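Homospermidine synthase (Legionella pneumophila subsp. pneumophila str. Philadelphia 1, PDB 2PH5) catalyses formation of the polyamine homospermidine with NAD bound, and combines the nucleotide-binding and C-terminal domains of the saccharopine dehydrogenase family. Local coordinates at the interface of chains A and B. Residues are numbered along the deposited sequence; one frame, centred on the assembly and turned at random. Chains: chain A/B, Homospermidine synthase.

Contact 1: the interface of chains A and B. Residues chain A 236-238, 268-270; chain B 454.
The phenol ring of B:Tyr454 lies against the pyrrolidine of A:Pro270, with one face turned to that ring. The tip of the proline, CG, sits almost over the middle of the aromatic ring, 3.4 Å from its centroid, which is the geometry of a CH-pi contact. Within this stack CG of A:Pro270 comes to 3.3 Å from CE1 of B:Tyr454, while CD stands farther off, over the CE2 side. The two side chains run past one another in opposite directions; the proline meets the body of the ring, and the hydroxyl extends beyond it to A:Leu236. B:Tyr454 gets there from a loop of chain B with CG anti to its own carbonyl carbon (chi1 -69°), and it alone has 96 Å² of surface hidden by chain A, against 26 Å² for A:Pro270.

At the tip, the phenolic OH of B:Tyr454 donates a hydrogen bond to the carbonyl O of A:Leu236, the last residue of helix 228-236, at 3.1 Å. The donor lies in the carbonyl plane with a C=O...O angle of 150°, and this bond, together with the proline on the face, should limit rotation of the phenol. A:Pro238, at the start of strand 238-242, crosses the tyrosine side chain at about a right angle and borders the hydroxyl. A:Ser268 borders the ring on the CE2 side. Chain A thus meets the phenol on a face and round the hydroxyl, where CD of A:Pro238 lies 3.5 Å from OH of B:Tyr454.

Contact 2: the interface of chains A and B. Residues chain A 332, 335-336, 338; chain B 286-287, 322.
Two hydrogen bonds tie B:His287 to chain A, one through its backbone and one through its ring. The backbone N of B:His287, in strand 286-289, donates to the hydroxyl OG of A:Ser336 at 3.1 Å, with a bent angle of 136° at the hydrogen. OG is anti to the serine's backbone N, which points the hydroxyl from the end of helix 325-336 toward the strand. The imidazole NE2 of B:His287 donates to the carboxylate OE2 of A:Glu338 at 3.0 Å. This bond is straighter, 152° at the hydrogen, yet it meets OE2 from above the carboxylate plane. The two side chains cross at about a right angle with their planes 65° apart, and the glutamate chain bends at chi2 on its way to the ring's edge.

Polar backbone groups and van der Waals packing add to the seat of the imidazole. The carbonyl O of A:Ser336 stands over one face of the ring, displaced toward its rim, and CA of A:Ser336 lies 3.6 Å from CG of B:His287. The carbonyl O of A:Lys335 lies above the same face, beyond the rim near CE1, so the C-terminal turn of the helix presents two carbonyls near the ring. Together with the carboxylate they probably give the imidazole an electronegative surround.

A looser contact joins the phenyl of A:Phe332 to the side-chain amide of B:Asn322. CZ of A:Phe332 is 3.7 Å from the amide ND2 of B:Asn322, and the two planes are inclined at a shallow angle as the side chains slide past each other. B:His287 has 59 Å² hidden by chain A; the patch thus joins the end of helix 325-336 and the loop after it to strands 286-289 and 316-322 of the other copy, probably helping to hold together the two chains of the deposited assembly.

Contact 1: the interface of chains A and B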
ATOM      1  N   LEU A 236       5.457   4.320 -14.045  1.00 27.42           N
ATOM      2  CA  LEU A 236       6.736   5.018 -14.069  1.00 28.17           C
ATOM      3  C   LEU A 236       6.660   6.336 -14.839  1.00 27.47           C
ATOM      4  O   LEU A 236       7.382   7.279 -14.528  1.00 26.70           O
ATOM      5  CB  LEU A 236       7.819   4.118 -14.677  1.00 28.83           C
ATOM      6  CG  LEU A 236       8.923   3.586 -13.747  1.00 31.53           C
ATOM      7  CD1 LEU A 236       8.327   2.900 -12.542  1.00 30.29           C
ATOM      8  CD2 LEU A 236       9.818   2.623 -14.526  1.00 30.42           C
ATOM      9  N   GLN A 237       5.783   6.404 -15.835  1.00 27.52           N
ATOM     10  CA  GLN A 237       5.637   7.615 -16.638  1.00 29.96           C
ATOM     11  C   GLN A 237       4.913   8.726 -15.895  1.00 28.21           C
ATOM     12  O   GLN A 237       4.155   8.479 -14.962  1.00 28.29           O
ATOM     13  CB  GLN A 237       4.880   7.311 -17.931  1.00 34.07           C
ATOM     14  CG  GLN A 237       5.552   6.275 -18.812  1.00 39.24           C
ATOM     15  CD  GLN A 237       4.675   5.868 -19.978  1.00 44.69           C
ATOM     16  OE1 GLN A 237       3.494   5.539 -19.798  1.00 45.53           O
ATOM     17  NE2 GLN A 237       5.245   5.881 -21.185  1.00 46.59           N
ATOM     18  N   PRO A 238       5.140   9.977 -16.308  1.00 27.72           N
ATOM     19  CA  PRO A 238       4.483  11.112 -15.651  1.00 26.54           C
ATOM     20  C   PRO A 238       2.969  11.165 -15.870  1.00 26.00           C
ATOM     21  O   PRO A 238       2.477  10.824 -16.944  1.00 25.41           O
ATOM     22  CB  PRO A 238       5.205  12.314 -16.251  1.00 27.42           C
ATOM     23  CG  PRO A 238       5.571  11.839 -17.631  1.00 26.97           C
ATOM     24  CD  PRO A 238       6.059  10.431 -17.371  1.00 26.62           C
ATOM     25  N   SER A 268       4.842  16.418 -12.975  1.00 34.89           N
ATOM     26  CA  SER A 268       6.215  15.959 -12.766  1.00 38.11           C
ATOM     27  C   SER A 268       6.240  14.549 -12.180  1.00 38.20           C
ATOM     28  O   SER A 268       6.759  13.619 -12.794  1.00 41.32           O
ATOM     29  CB  SER A 268       6.960  16.906 -11.821  1.00 38.44           C
ATOM     30  OG  SER A 268       6.843  18.251 -12.251  1.00 39.74           O
ATOM     31  N   ARG A 269       5.672  14.399 -10.991  1.00 37.50           N
ATOM     32  CA  ARG A 269       5.621  13.114 -10.298  1.00 38.67           C
ATOM     33  C   ARG A 269       5.131  11.961 -11.185  1.00 35.92           C
ATOM     34  O   ARG A 269       4.341  12.174 -12.105  1.00 37.04           O
ATOM     35  CB  ARG A 269       4.721  13.259  -9.067  1.00 41.25           C
ATOM     36  CG  ARG A 269       5.118  14.442  -8.195  1.00 47.55           C
ATOM     37  CD  ARG A 269       4.244  14.579  -6.976  1.00 52.68           C
ATOM     38  NE  ARG A 269       4.348  13.414  -6.108  1.00 56.54           N
ATOM     39  CZ  ARG A 269       3.761  13.318  -4.921  1.00 59.87           C
ATOM     40  NH1 ARG A 269       3.026  14.324  -4.461  1.00 60.97           N
ATOM     41  NH2 ARG A 269       3.907  12.217  -4.196  1.00 61.33           N
ATOM     42  N   PRO A 270       5.618  10.727 -10.934  1.00 33.97           N
ATOM     43  CA  PRO A 270       5.211   9.545 -11.715  1.00 30.77           C
ATOM     44  C   PRO A 270       3.729   9.287 -11.452  1.00 27.31           C
ATOM     45  O   PRO A 270       3.238   9.563 -10.357  1.00 24.02           O
ATOM     46  CB  PRO A 270       6.077   8.419 -11.148  1.00 32.09           C
ATOM     47  CG  PRO A 270       7.268   9.125 -10.596  1.00 34.23           C
ATOM     48  CD  PRO A 270       6.686  10.380  -9.982  1.00 33.35           C
TER
ATOM     49  N   TYR B 454      13.592   9.374 -11.436  1.00 63.78           N
ATOM     50  CA  TYR B 454      13.288  10.690 -10.886  1.00 62.78           C
ATOM     51  C   TYR B 454      14.341  11.045  -9.834  1.00 62.85           C
ATOM     52  O   TYR B 454      14.204  10.705  -8.659  1.00 61.85           O
ATOM     53  CB  TYR B 454      11.873  10.711 -10.287  1.00 60.95           C
ATOM     54  CG  TYR B 454      10.781  10.610 -11.338  1.00 59.96           C
ATOM     55  CD1 TYR B 454      10.513   9.402 -11.984  1.00 58.94           C
ATOM     56  CD2 TYR B 454      10.054  11.739 -11.731  1.00 59.08           C
ATOM     57  CE1 TYR B 454       9.554   9.318 -12.999  1.00 57.43           C
ATOM     58  CE2 TYR B 454       9.091  11.664 -12.747  1.00 57.07           C
ATOM     59  CZ  TYR B 454       8.850  10.451 -13.376  1.00 56.46           C
ATOM     60  OH  TYR B 454       7.917  10.363 -14.381  1.00 54.26           O
TER

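Contact 2: the interface of chains A and B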
ATOM      1  N   PHE A 332       3.875  -0.566  -3.784  1.00 22.84           N
ATOM      2  CA  PHE A 332       4.479  -0.098  -2.538  1.00 24.26           C
ATOM      3  C   PHE A 332       5.941  -0.556  -2.469  1.00 25.86           C
ATOM      4  O   PHE A 332       6.837   0.240  -2.168  1.00 25.91           O
ATOM      5  CB  PHE A 332       3.676  -0.622  -1.337  1.00 25.93           C
ATOM      6  CG  PHE A 332       4.268  -0.276   0.008  1.00 32.29           C
ATOM      7  CD1 PHE A 332       5.256  -1.082   0.579  1.00 34.37           C
ATOM      8  CD2 PHE A 332       3.827   0.844   0.714  1.00 34.97           C
ATOM      9  CE1 PHE A 332       5.796  -0.780   1.836  1.00 33.76           C
ATOM     10  CE2 PHE A 332       4.364   1.153   1.972  1.00 35.41           C
ATOM     11  CZ  PHE A 332       5.349   0.337   2.531  1.00 33.88           C
ATOM     12  N   LYS A 335       8.258   1.327  -5.137  1.00 25.05           N
ATOM     13  CA  LYS A 335       8.714   2.632  -4.666  1.00 25.47           C
ATOM     14  C   LYS A 335       9.759   2.409  -3.582  1.00 24.48           C
ATOM     15  O   LYS A 335      10.768   3.113  -3.529  1.00 24.76           O
ATOM     16  CB  LYS A 335       7.552   3.438  -4.076  1.00 25.75           C
ATOM     17  CG  LYS A 335       6.461   3.789  -5.059  1.00 26.77           C
ATOM     18  CD  LYS A 335       5.273   4.404  -4.355  1.00 25.46           C
ATOM     19  CE  LYS A 335       4.224   4.801  -5.375  1.00 27.15           C
ATOM     20  NZ  LYS A 335       2.989   5.390  -4.775  1.00 28.01           N
ATOM     21  N   SER A 336       9.495   1.431  -2.718  1.00 24.17           N
ATOM     22  CA  SER A 336      10.398   1.075  -1.628  1.00 26.02           C
ATOM     23  C   SER A 336      11.778   0.702  -2.178  1.00 28.16           C
ATOM     24  O   SER A 336      12.794   0.916  -1.519  1.00 29.44           O
ATOM     25  CB  SER A 336       9.816  -0.100  -0.834  1.00 25.44           C
ATOM     26  OG  SER A 336      10.689  -0.524   0.199  1.00 25.38           O
ATOM     27  N   GLU A 338      13.224   2.110  -4.574  1.00 28.02           N
ATOM     28  CA  GLU A 338      13.654   3.261  -5.359  1.00 29.42           C
ATOM     29  C   GLU A 338      13.295   3.154  -6.859  1.00 30.14           C
ATOM     30  O   GLU A 338      14.116   3.466  -7.725  1.00 30.60           O
ATOM     31  CB  GLU A 338      15.166   3.441  -5.183  1.00 30.35           C
ATOM     32  CG  GLU A 338      15.582   4.736  -4.481  1.00 33.50           C
ATOM     33  CD  GLU A 338      15.238   4.788  -2.995  1.00 32.68           C
ATOM     34  OE1 GLU A 338      14.984   5.903  -2.507  1.00 33.69           O
ATOM     35  OE2 GLU A 338      15.241   3.745  -2.312  1.00 33.27           O
TER
ATOM     36  N   PHE B 286      14.646  -0.659   2.791  1.00 27.19           N
ATOM     37  CA  PHE B 286      13.206  -0.571   2.600  1.00 26.83           C
ATOM     38  C   PHE B 286      12.711   0.823   2.953  1.00 25.78           C
ATOM     39  O   PHE B 286      13.479   1.659   3.427  1.00 24.69           O
ATOM     40  CB  PHE B 286      12.484  -1.601   3.481  1.00 26.96           C
ATOM     41  CG  PHE B 286      12.500  -1.260   4.945  1.00 27.77           C
ATOM     42  CD1 PHE B 286      13.676  -1.371   5.686  1.00 29.61           C
ATOM     43  CD2 PHE B 286      11.350  -0.790   5.575  1.00 28.37           C
ATOM     44  CE1 PHE B 286      13.712  -1.017   7.036  1.00 29.45           C
ATOM     45  CE2 PHE B 286      11.369  -0.431   6.927  1.00 30.22           C
ATOM     46  CZ  PHE B 286      12.557  -0.546   7.661  1.00 29.71           C
ATOM     47  N   HIS B 287      11.432   1.080   2.701  1.00 23.95           N
ATOM     48  CA  HIS B 287      10.854   2.370   3.049  1.00 23.46           C
ATOM     49  C   HIS B 287       9.817   2.163   4.142  1.00 23.49           C
ATOM     50  O   HIS B 287       8.735   1.630   3.893  1.00 24.86           O
ATOM     51  CB  HIS B 287      10.185   3.036   1.845  1.00 22.01           C
ATOM     52  CG  HIS B 287      11.150   3.579   0.836  1.00 23.55           C
ATOM     53  ND1 HIS B 287      10.763   4.428  -0.180  1.00 17.25           N
ATOM     54  CD2 HIS B 287      12.479   3.375   0.672  1.00 22.60           C
ATOM     55  CE1 HIS B 287      11.814   4.723  -0.925  1.00 20.77           C
ATOM     56  NE2 HIS B 287      12.867   4.097  -0.430  1.00 23.59           N
ATOM     57  N   ASN B 322       7.481  -0.741   9.080  1.00 21.19           N
ATOM     58  CA  ASN B 322       6.878  -1.342   7.904  1.00 21.76           C
ATOM     59  C   ASN B 322       6.051  -2.483   8.478  1.00 21.66           C
ATOM     60  O   ASN B 322       6.584  -3.551   8.797  1.00 22.57           O
ATOM     61  CB  ASN B 322       7.942  -1.880   6.956  1.00 22.78           C
ATOM     62  CG  ASN B 322       7.367  -2.301   5.620  1.00 26.35           C
ATOM     63  OD1 ASN B 322       8.044  -2.932   4.813  1.00 32.93           O
ATOM     64  ND2 ASN B 322       6.115  -1.947   5.373  1.00 25.99           N
TER

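Contact 1 and contact 2 lie about 16 Å apart, measured between the centres of their C-alpha atoms, and have no residue in common. Contact 1 presents one loop tyrosine of chain B to chain A, whereas contact 2 sets the end of helix 325-336 of chain A against strands 286-289 and 316-322 of chain B. The interface is two-fold symmetric, so each contact recurs with the chains exchanged. Separate points of attachment should restrict rocking between the copies. The deposited assembly is a pair, but the structure alone does not show whether this dimer exists in solution.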